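Local coordinates for iron binding protein FbpA (Mannheimia haemolytica, PDB 1Q35), which binds ferric ion in the periplasm, probably handing it on to a membrane transporter for uptake into the cell, at residues Tyr13-Met18 with Gly260-Leu265; His267-Lys272 with Ala279-Trp284. One frame throughout, in Å; residues are numbered along the deposited sequence.

Contact 1. Residues Tyr13-Met18 with Gly260-Leu265; sequences YLIEPM and GLYAEL
M18 lies over one face of the Y262 ring. Its CG stands above the ring, offset toward the rim, 4.2 Å from the centroid and only 13° off the normal, a CH-pi contact. The sulfur follows obliquely: SD is 4.5 Å from the same centroid, 32° off the normal, a Met-aromatic contact. The chain of M18 bends at chi2 (89°), which turns SD toward CE2 of Y262. CE touches both the ring, 3.8 Å from Y262 CD2, and the helix backbone, 3.7 Å from L261 O. The two side chains are inclined to each other.

I15 meets the phenol end of the same residue. Its side chain runs beside that of Y262 and points the same way, with CD1 3.6 Å from Y262 OH. I15 is the N-cap residue of helix 16-26.

The contact joins the start of that helix to helix 256-266, within the periplasmic binding protein fold of this family. Across the interface no hydrogen bond forms; side chains pack against side chains and against backbone atoms. Around it, L253 of helix 243-254 touches both M18 and Y262, and L14 O accepts a hydrogen bond from ND2 of N266, just past 260-265.

P17 and L265, both partly exposed, make a second apolar patch. CB of P17 is 3.5 Å from CD1 of L265, which also lies near CG of the proline ring. CD1 of L261 comes 4.1 Å from M18 CA, and it also lies near the carbonyl oxygen of P17.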
ATOM      1  N   TYR A  13      -7.528 -11.849   5.178  1.00 12.89           N
ATOM      2  CA  TYR A  13      -8.739 -11.036   5.265  1.00 12.53           C
ATOM      3  C   TYR A  13      -8.870 -10.013   4.127  1.00 12.10           C
ATOM      4  O   TYR A  13      -9.978  -9.598   3.804  1.00 12.40           O
ATOM      5  CB  TYR A  13      -8.883 -10.378   6.652  1.00 12.53           C
ATOM      6  CG  TYR A  13      -8.048  -9.138   6.930  1.00 12.46           C
ATOM      7  CD1 TYR A  13      -6.656  -9.174   6.891  1.00 12.69           C
ATOM      8  CD2 TYR A  13      -8.658  -7.939   7.289  1.00 12.37           C
ATOM      9  CE1 TYR A  13      -5.901  -8.040   7.177  1.00 12.08           C
ATOM     10  CE2 TYR A  13      -7.918  -6.805   7.574  1.00 12.34           C
ATOM     11  CZ  TYR A  13      -6.542  -6.854   7.512  1.00 11.91           C
ATOM     12  OH  TYR A  13      -5.806  -5.724   7.802  1.00 12.21           O
ATOM     13  N   LEU A  14      -7.746  -9.637   3.510  1.00 11.83           N
ATOM     14  CA  LEU A  14      -7.744  -8.669   2.407  1.00 11.66           C
ATOM     15  C   LEU A  14      -7.544  -9.268   1.004  1.00 11.62           C
ATOM     16  O   LEU A  14      -7.444  -8.527   0.029  1.00 12.00           O
ATOM     17  CB  LEU A  14      -6.685  -7.587   2.673  1.00 11.61           C
ATOM     18  CG  LEU A  14      -7.028  -6.635   3.824  1.00 11.40           C
ATOM     19  CD1 LEU A  14      -5.813  -5.811   4.227  1.00 11.49           C
ATOM     20  CD2 LEU A  14      -8.172  -5.725   3.444  1.00 11.64           C
ATOM     21  N   ILE A  15      -7.501 -10.595   0.885  1.00 11.83           N
ATOM     22  CA  ILE A  15      -7.322 -11.225  -0.433  1.00 12.23           C
ATOM     23  C   ILE A  15      -8.086 -12.540  -0.634  1.00 12.82           C
ATOM     24  O   ILE A  15      -8.456 -12.866  -1.761  1.00 12.76           O
ATOM     25  CB  ILE A  15      -5.807 -11.395  -0.744  1.00 12.18           C
ATOM     26  CG1 ILE A  15      -5.558 -11.642  -2.239  1.00 12.53           C
ATOM     27  CG2 ILE A  15      -5.194 -12.502   0.094  1.00 12.52           C
ATOM     28  CD1 ILE A  15      -6.022 -10.539  -3.151  1.00 13.21           C
ATOM     29  N   GLU A  16      -8.340 -13.278   0.444  1.00 13.79           N
ATOM     30  CA  GLU A  16      -9.059 -14.548   0.357  1.00 15.03           C
ATOM     31  C   GLU A  16     -10.407 -14.452  -0.363  1.00 15.20           C
ATOM     32  O   GLU A  16     -10.709 -15.331  -1.161  1.00 15.27           O
ATOM     33  CB  GLU A  16      -9.231 -15.174   1.748  1.00 15.80           C
ATOM     34  CG  GLU A  16      -9.719 -16.615   1.752  1.00 17.98           C
ATOM     35  CD  GLU A  16      -9.815 -17.171   3.156  1.00 21.14           C
ATOM     36  OE1 GLU A  16     -10.952 -17.358   3.642  1.00 23.79           O
ATOM     37  OE2 GLU A  16      -8.754 -17.413   3.774  1.00 22.97           O
ATOM     38  N   PRO A  17     -11.233 -13.432  -0.107  1.00 15.47           N
ATOM     39  CA  PRO A  17     -12.513 -13.330  -0.825  1.00 15.65           C
ATOM     40  C   PRO A  17     -12.354 -13.314  -2.348  1.00 15.49           C
ATOM     41  O   PRO A  17     -13.114 -13.972  -3.059  1.00 15.71           O
ATOM     42  CB  PRO A  17     -13.099 -12.009  -0.315  1.00 15.89           C
ATOM     43  CG  PRO A  17     -12.486 -11.825   1.023  1.00 16.14           C
ATOM     44  CD  PRO A  17     -11.078 -12.343   0.881  1.00 15.65           C
ATOM     45  N   MET A  18     -11.359 -12.580  -2.836  1.00 15.07           N
ATOM     46  CA  MET A  18     -11.110 -12.499  -4.271  1.00 14.65           C
ATOM     47  C   MET A  18     -10.645 -13.838  -4.833  1.00 14.66           C
ATOM     48  O   MET A  18     -11.084 -14.245  -5.910  1.00 14.74           O
ATOM     49  CB  MET A  18     -10.067 -11.424  -4.591  1.00 14.45           C
ATOM     50  CG  MET A  18     -10.476 -10.014  -4.189  1.00 14.69           C
ATOM     51  SD  MET A  18      -9.982  -9.627  -2.507  1.00 16.38           S
ATOM     52  CE  MET A  18     -11.000  -8.223  -2.166  1.00 15.20           C
ATOM     53  N   GLY A 260     -14.892  -4.922  -8.070  1.00 12.00           N
ATOM     54  CA  GLY A 260     -15.986  -4.606  -7.172  1.00 12.02           C
ATOM     55  C   GLY A 260     -15.755  -5.125  -5.766  1.00 12.05           C
ATOM     56  O   GLY A 260     -16.090  -4.447  -4.801  1.00 12.37           O
ATOM     57  N   LEU A 261     -15.191  -6.321  -5.641  1.00 12.11           N
ATOM     58  CA  LEU A 261     -14.835  -6.867  -4.336  1.00 12.18           C
ATOM     59  C   LEU A 261     -13.741  -6.036  -3.657  1.00 11.46           C
ATOM     60  O   LEU A 261     -13.808  -5.770  -2.464  1.00 11.45           O
ATOM     61  CB  LEU A 261     -14.378  -8.327  -4.454  1.00 12.85           C
ATOM     62  CG  LEU A 261     -15.408  -9.350  -4.934  1.00 14.60           C
ATOM     63  CD1 LEU A 261     -14.749 -10.716  -5.079  1.00 15.90           C
ATOM     64  CD2 LEU A 261     -16.606  -9.426  -3.999  1.00 15.47           C
ATOM     65  N   TYR A 262     -12.723  -5.634  -4.408  1.00 10.73           N
ATOM     66  CA  TYR A 262     -11.693  -4.762  -3.862  1.00 10.46           C
ATOM     67  C   TYR A 262     -12.323  -3.462  -3.333  1.00 10.31           C
ATOM     68  O   TYR A 262     -11.932  -2.958  -2.279  1.00 10.27           O
ATOM     69  CB  TYR A 262     -10.652  -4.444  -4.928  1.00 10.29           C
ATOM     70  CG  TYR A 262      -9.585  -5.493  -5.167  1.00 10.04           C
ATOM     71  CD1 TYR A 262      -9.360  -6.002  -6.442  1.00 10.16           C
ATOM     72  CD2 TYR A 262      -8.763  -5.929  -4.138  1.00 10.01           C
ATOM     73  CE1 TYR A 262      -8.354  -6.921  -6.678  1.00 10.44           C
ATOM     74  CE2 TYR A 262      -7.750  -6.856  -4.362  1.00  9.88           C
ATOM     75  CZ  TYR A 262      -7.554  -7.348  -5.642  1.00  9.92           C
ATOM     76  OH  TYR A 262      -6.546  -8.249  -5.902  1.00 10.69           O
ATOM     77  N   ALA A 263     -13.305  -2.931  -4.051  1.00 10.40           N
ATOM     78  CA  ALA A 263     -13.971  -1.696  -3.634  1.00 10.65           C
ATOM     79  C   ALA A 263     -14.815  -1.911  -2.380  1.00 11.04           C
ATOM     80  O   ALA A 263     -14.677  -1.181  -1.402  1.00 10.99           O
ATOM     81  CB  ALA A 263     -14.840  -1.158  -4.756  1.00 11.06           C
ATOM     82  N   GLU A 264     -15.665  -2.932  -2.406  1.00 11.38           N
ATOM     83  CA  GLU A 264     -16.717  -3.081  -1.401  1.00 11.90           C
ATOM     84  C   GLU A 264     -16.246  -3.781  -0.144  1.00 11.72           C
ATOM     85  O   GLU A 264     -16.688  -3.442   0.954  1.00 12.53           O
ATOM     86  CB  GLU A 264     -17.908  -3.847  -1.979  1.00 12.24           C
ATOM     87  CG  GLU A 264     -18.627  -3.116  -3.102  1.00 13.79           C
ATOM     88  CD  GLU A 264     -19.302  -1.830  -2.654  1.00 15.51           C
ATOM     89  OE1 GLU A 264     -19.471  -0.937  -3.505  1.00 17.80           O
ATOM     90  OE2 GLU A 264     -19.667  -1.712  -1.467  1.00 16.73           O
ATOM     91  N   LEU A 265     -15.362  -4.763  -0.294  1.00 11.61           N
ATOM     92  CA  LEU A 265     -14.841  -5.524   0.836  1.00 11.63           C
ATOM     93  C   LEU A 265     -13.586  -4.906   1.441  1.00 11.11           C
ATOM     94  O   LEU A 265     -13.416  -4.913   2.656  1.00 11.77           O
ATOM     95  CB  LEU A 265     -14.537  -6.967   0.431  1.00 11.85           C
ATOM     96  CG  LEU A 265     -15.696  -7.794  -0.125  1.00 13.50           C
ATOM     97  CD1 LEU A 265     -15.242  -9.223  -0.389  1.00 14.06           C
ATOM     98  CD2 LEU A 265     -16.898  -7.777   0.812  1.00 14.72           C
TER

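Contact 2. Residues His267-Lys272 with Ala279-Trp284; sequences HEYPVK and AIVKGW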
ATOM      1  N   HIS A 267     -12.358  -1.643   0.680  1.00  8.83           N
ATOM      2  CA  HIS A 267     -12.378  -0.173   0.733  1.00  8.84           C
ATOM      3  C   HIS A 267     -11.158   0.460   0.073  1.00  8.54           C
ATOM      4  O   HIS A 267     -10.690   1.520   0.489  1.00  8.98           O
ATOM      5  CB  HIS A 267     -12.588   0.309   2.167  1.00  8.94           C
ATOM      6  CG  HIS A 267     -13.884  -0.159   2.728  1.00  9.30           C
ATOM      7  ND1 HIS A 267     -15.091   0.361   2.315  1.00 10.21           N
ATOM      8  CD2 HIS A 267     -14.172  -1.151   3.599  1.00 10.06           C
ATOM      9  CE1 HIS A 267     -16.067  -0.268   2.941  1.00 10.34           C
ATOM     10  NE2 HIS A 267     -15.538  -1.188   3.726  1.00 10.18           N
ATOM     11  N   GLU A 268     -10.675  -0.200  -0.983  1.00  8.66           N
ATOM     12  CA  GLU A 268      -9.597   0.310  -1.812  1.00  8.61           C
ATOM     13  C   GLU A 268     -10.176   0.965  -3.055  1.00  8.60           C
ATOM     14  O   GLU A 268     -11.366   0.851  -3.342  1.00  9.12           O
ATOM     15  CB  GLU A 268      -8.647  -0.822  -2.204  1.00  8.81           C
ATOM     16  CG  GLU A 268      -7.853  -1.368  -1.037  1.00  8.55           C
ATOM     17  CD  GLU A 268      -6.919  -2.470  -1.461  1.00  8.86           C
ATOM     18  OE1 GLU A 268      -5.780  -2.163  -1.884  1.00  8.93           O
ATOM     19  OE2 GLU A 268      -7.331  -3.642  -1.378  1.00  9.95           O
ATOM     20  N   TYR A 269      -9.329   1.680  -3.782  1.00  8.77           N
ATOM     21  CA  TYR A 269      -9.733   2.286  -5.042  1.00  9.16           C
ATOM     22  C   TYR A 269      -9.456   1.302  -6.179  1.00  9.81           C
ATOM     23  O   TYR A 269      -8.308   0.943  -6.403  1.00  9.79           O
ATOM     24  CB  TYR A 269      -8.975   3.594  -5.281  1.00  9.22           C
ATOM     25  CG  TYR A 269      -9.257   4.633  -4.215  1.00  9.29           C
ATOM     26  CD1 TYR A 269      -8.322   4.934  -3.231  1.00  9.86           C
ATOM     27  CD2 TYR A 269     -10.480   5.308  -4.185  1.00  9.66           C
ATOM     28  CE1 TYR A 269      -8.595   5.882  -2.240  1.00  9.72           C
ATOM     29  CE2 TYR A 269     -10.760   6.257  -3.202  1.00 10.49           C
ATOM     30  CZ  TYR A 269      -9.817   6.535  -2.234  1.00 10.20           C
ATOM     31  OH  TYR A 269     -10.083   7.464  -1.251  1.00 11.28           O
ATOM     32  N   PRO A 270     -10.479   0.839  -6.898  1.00 10.37           N
ATOM     33  CA  PRO A 270     -10.223  -0.018  -8.061  1.00 10.98           C
ATOM     34  C   PRO A 270      -9.367   0.699  -9.091  1.00 11.38           C
ATOM     35  O   PRO A 270      -9.454   1.917  -9.215  1.00 11.47           O
ATOM     36  CB  PRO A 270     -11.620  -0.279  -8.639  1.00 11.35           C
ATOM     37  CG  PRO A 270     -12.559   0.033  -7.561  1.00 11.60           C
ATOM     38  CD  PRO A 270     -11.919   1.066  -6.687  1.00 10.63           C
ATOM     39  N   VAL A 271      -8.535  -0.042  -9.819  1.00 11.69           N
ATOM     40  CA  VAL A 271      -7.880   0.527 -11.002  1.00 12.28           C
ATOM     41  C   VAL A 271      -8.824   0.566 -12.209  1.00 13.06           C
ATOM     42  O   VAL A 271      -8.679   1.419 -13.082  1.00 13.54           O
ATOM     43  CB  VAL A 271      -6.568  -0.205 -11.390  1.00 12.37           C
ATOM     44  CG1 VAL A 271      -5.534  -0.076 -10.277  1.00 12.36           C
ATOM     45  CG2 VAL A 271      -6.810  -1.670 -11.755  1.00 12.03           C
ATOM     46  N   LYS A 272      -9.790  -0.346 -12.258  1.00 13.84           N
ATOM     47  CA  LYS A 272     -10.674  -0.454 -13.420  1.00 14.84           C
ATOM     48  C   LYS A 272     -11.685   0.687 -13.427  1.00 15.78           C
ATOM     49  O   LYS A 272     -12.386   0.912 -12.442  1.00 15.84           O
ATOM     50  CB  LYS A 272     -11.395  -1.801 -13.429  1.00 14.84           C
ATOM     51  CG  LYS A 272     -12.253  -2.039 -14.673  1.00 15.85           C
ATOM     52  CD  LYS A 272     -12.766  -3.465 -14.723  1.00 17.08           C
ATOM     53  CE  LYS A 272     -13.895  -3.637 -15.735  1.00 18.36           C
ATOM     54  NZ  LYS A 272     -13.550  -3.110 -17.078  1.00 19.66           N
ATOM     55  N   ALA A 279     -19.599   2.885  -0.526  1.00 11.68           N
ATOM     56  CA  ALA A 279     -20.290   4.046   0.019  1.00 11.70           C
ATOM     57  C   ALA A 279     -19.432   4.758   1.067  1.00 11.13           C
ATOM     58  O   ALA A 279     -19.396   5.982   1.111  1.00 11.07           O
ATOM     59  CB  ALA A 279     -21.639   3.649   0.610  1.00 12.14           C
ATOM     60  N   ILE A 280     -18.730   3.999   1.906  1.00 10.80           N
ATOM     61  CA  ILE A 280     -17.841   4.603   2.894  1.00 10.89           C
ATOM     62  C   ILE A 280     -16.745   5.418   2.192  1.00 10.53           C
ATOM     63  O   ILE A 280     -16.503   6.577   2.529  1.00 10.55           O
ATOM     64  CB  ILE A 280     -17.237   3.526   3.826  1.00 10.99           C
ATOM     65  CG1 ILE A 280     -18.300   3.031   4.817  1.00 12.04           C
ATOM     66  CG2 ILE A 280     -16.017   4.066   4.569  1.00 11.86           C
ATOM     67  CD1 ILE A 280     -17.879   1.841   5.659  1.00 12.94           C
ATOM     68  N   VAL A 281     -16.095   4.820   1.199  1.00 10.14           N
ATOM     69  CA  VAL A 281     -14.969   5.471   0.536  1.00 10.22           C
ATOM     70  C   VAL A 281     -15.445   6.696  -0.256  1.00 10.45           C
ATOM     71  O   VAL A 281     -14.807   7.745  -0.238  1.00 10.33           O
ATOM     72  CB  VAL A 281     -14.209   4.467  -0.357  1.00 10.23           C
ATOM     73  CG1 VAL A 281     -13.214   5.177  -1.259  1.00 10.51           C
ATOM     74  CG2 VAL A 281     -13.506   3.436   0.504  1.00  9.99           C
ATOM     75  N   LYS A 282     -16.593   6.585  -0.910  1.00 11.24           N
ATOM     76  CA  LYS A 282     -17.160   7.721  -1.634  1.00 12.26           C
ATOM     77  C   LYS A 282     -17.471   8.890  -0.698  1.00 11.93           C
ATOM     78  O   LYS A 282     -17.325  10.052  -1.076  1.00 12.12           O
ATOM     79  CB  LYS A 282     -18.428   7.304  -2.376  1.00 13.07           C
ATOM     80  CG  LYS A 282     -18.165   6.462  -3.612  1.00 15.66           C
ATOM     81  CD  LYS A 282     -19.420   6.271  -4.446  1.00 18.83           C
ATOM     82  CE  LYS A 282     -20.443   5.405  -3.747  1.00 20.81           C
ATOM     83  NZ  LYS A 282     -21.507   4.955  -4.682  1.00 22.44           N
ATOM     84  N   GLY A 283     -17.903   8.577   0.521  1.00 11.75           N
ATOM     85  CA  GLY A 283     -18.230   9.583   1.518  1.00 11.88           C
ATOM     86  C   GLY A 283     -17.053  10.423   1.968  1.00 11.72           C
ATOM     87  O   GLY A 283     -17.235  11.532   2.468  1.00 12.80           O
ATOM     88  N   TRP A 284     -15.838   9.907   1.797  1.00 11.53           N
ATOM     89  CA  TRP A 284     -14.628  10.664   2.126  1.00 11.44           C
ATOM     90  C   TRP A 284     -14.350  11.793   1.141  1.00 11.61           C
ATOM     91  O   TRP A 284     -13.547  12.682   1.435  1.00 12.10           O
ATOM     92  CB  TRP A 284     -13.397   9.757   2.158  1.00 11.27           C
ATOM     93  CG  TRP A 284     -13.491   8.599   3.085  1.00 10.47           C
ATOM     94  CD1 TRP A 284     -14.302   8.472   4.176  1.00 10.43           C
ATOM     95  CD2 TRP A 284     -12.740   7.385   3.001  1.00 10.42           C
ATOM     96  NE1 TRP A 284     -14.098   7.253   4.776  1.00  9.83           N
ATOM     97  CE2 TRP A 284     -13.146   6.565   4.068  1.00  9.99           C
ATOM     98  CE3 TRP A 284     -11.760   6.902   2.123  1.00 10.46           C
ATOM     99  CZ2 TRP A 284     -12.608   5.297   4.284  1.00 10.42           C
ATOM    100  CZ3 TRP A 284     -11.226   5.641   2.343  1.00 10.57           C
ATOM    101  CH2 TRP A 284     -11.651   4.856   3.413  1.00 10.69           C
TER
HETATM  102  O   HOH W   1     -12.529   8.608  -1.473  1.00 13.25           O
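V281 is wedged between H267 and Y269, and each of its methyls has its own partner. The contact packs the short helix 279-283 on the chain that leaves helix 256-266 and enters strand 269-270, which pairs antiparallel with strand 96-108 in the mixed sheet of this periplasmic binding protein fold. CG1 of V281 is anti to its backbone N (chi1 169°) and approaches the Y269 ring obliquely, 3.3 Å from CE2, a tight fit. CG2 lies at the edge of the H267 imidazole, near its plane, and 3.7 Å from H267 CB. It also comes 3.4 Å from the carbonyl oxygen of H267. On the same imidazole, CD1 of I280 approaches CE1 obliquely at 3.9 Å.

The hydroxyl of Y269 reaches the indole of W284 at its edge, in plane, with OH 3.8 Å from CE3. Over one face of that indole stand I280 O and V281 CA of the preceding helix, both offset toward the rim.

The next shell fixes the imidazole. H267 has positive phi (62°), where the chain leaves helix 256-266. Its ND1 is hydrogen-bonded to OG of S278, and its NE2 to OD2 of D205 at the end of helix 198-205. S278 OG also bonds to V281 N, so one hydroxyl ties the imidazole to the first turn of helix 279-283. F220 touches both Y269 and W284.

A water bridges the segments: it accepts from Y269 OH at 2.7 Å and donates to V281 O at 2.7 Å.

Overall arrangement
Contacts 1 and 2 follow each other along the chain, with centres 12 Å apart. Helix 256-266 provides one side of contact 1 and runs directly into 267-272. Where they meet, the amide N of E268 lies 3.3 Å from Y262 O, probably a hydrogen bond, and CB of A263 packs 3.8 Å from CG of P270. The iron-binding tyrosines Y142, Y198 and Y199 hold no iron in this apo structure. Contact 2 comes closer to them: the side chain of H267 is about 4 Å from that of Y198, and that of W284 about 8 Å from that of Y199. In contact 1, Y262 is about 9 Å from Y198, and I15 about 11 Å from Y142, again between side chains.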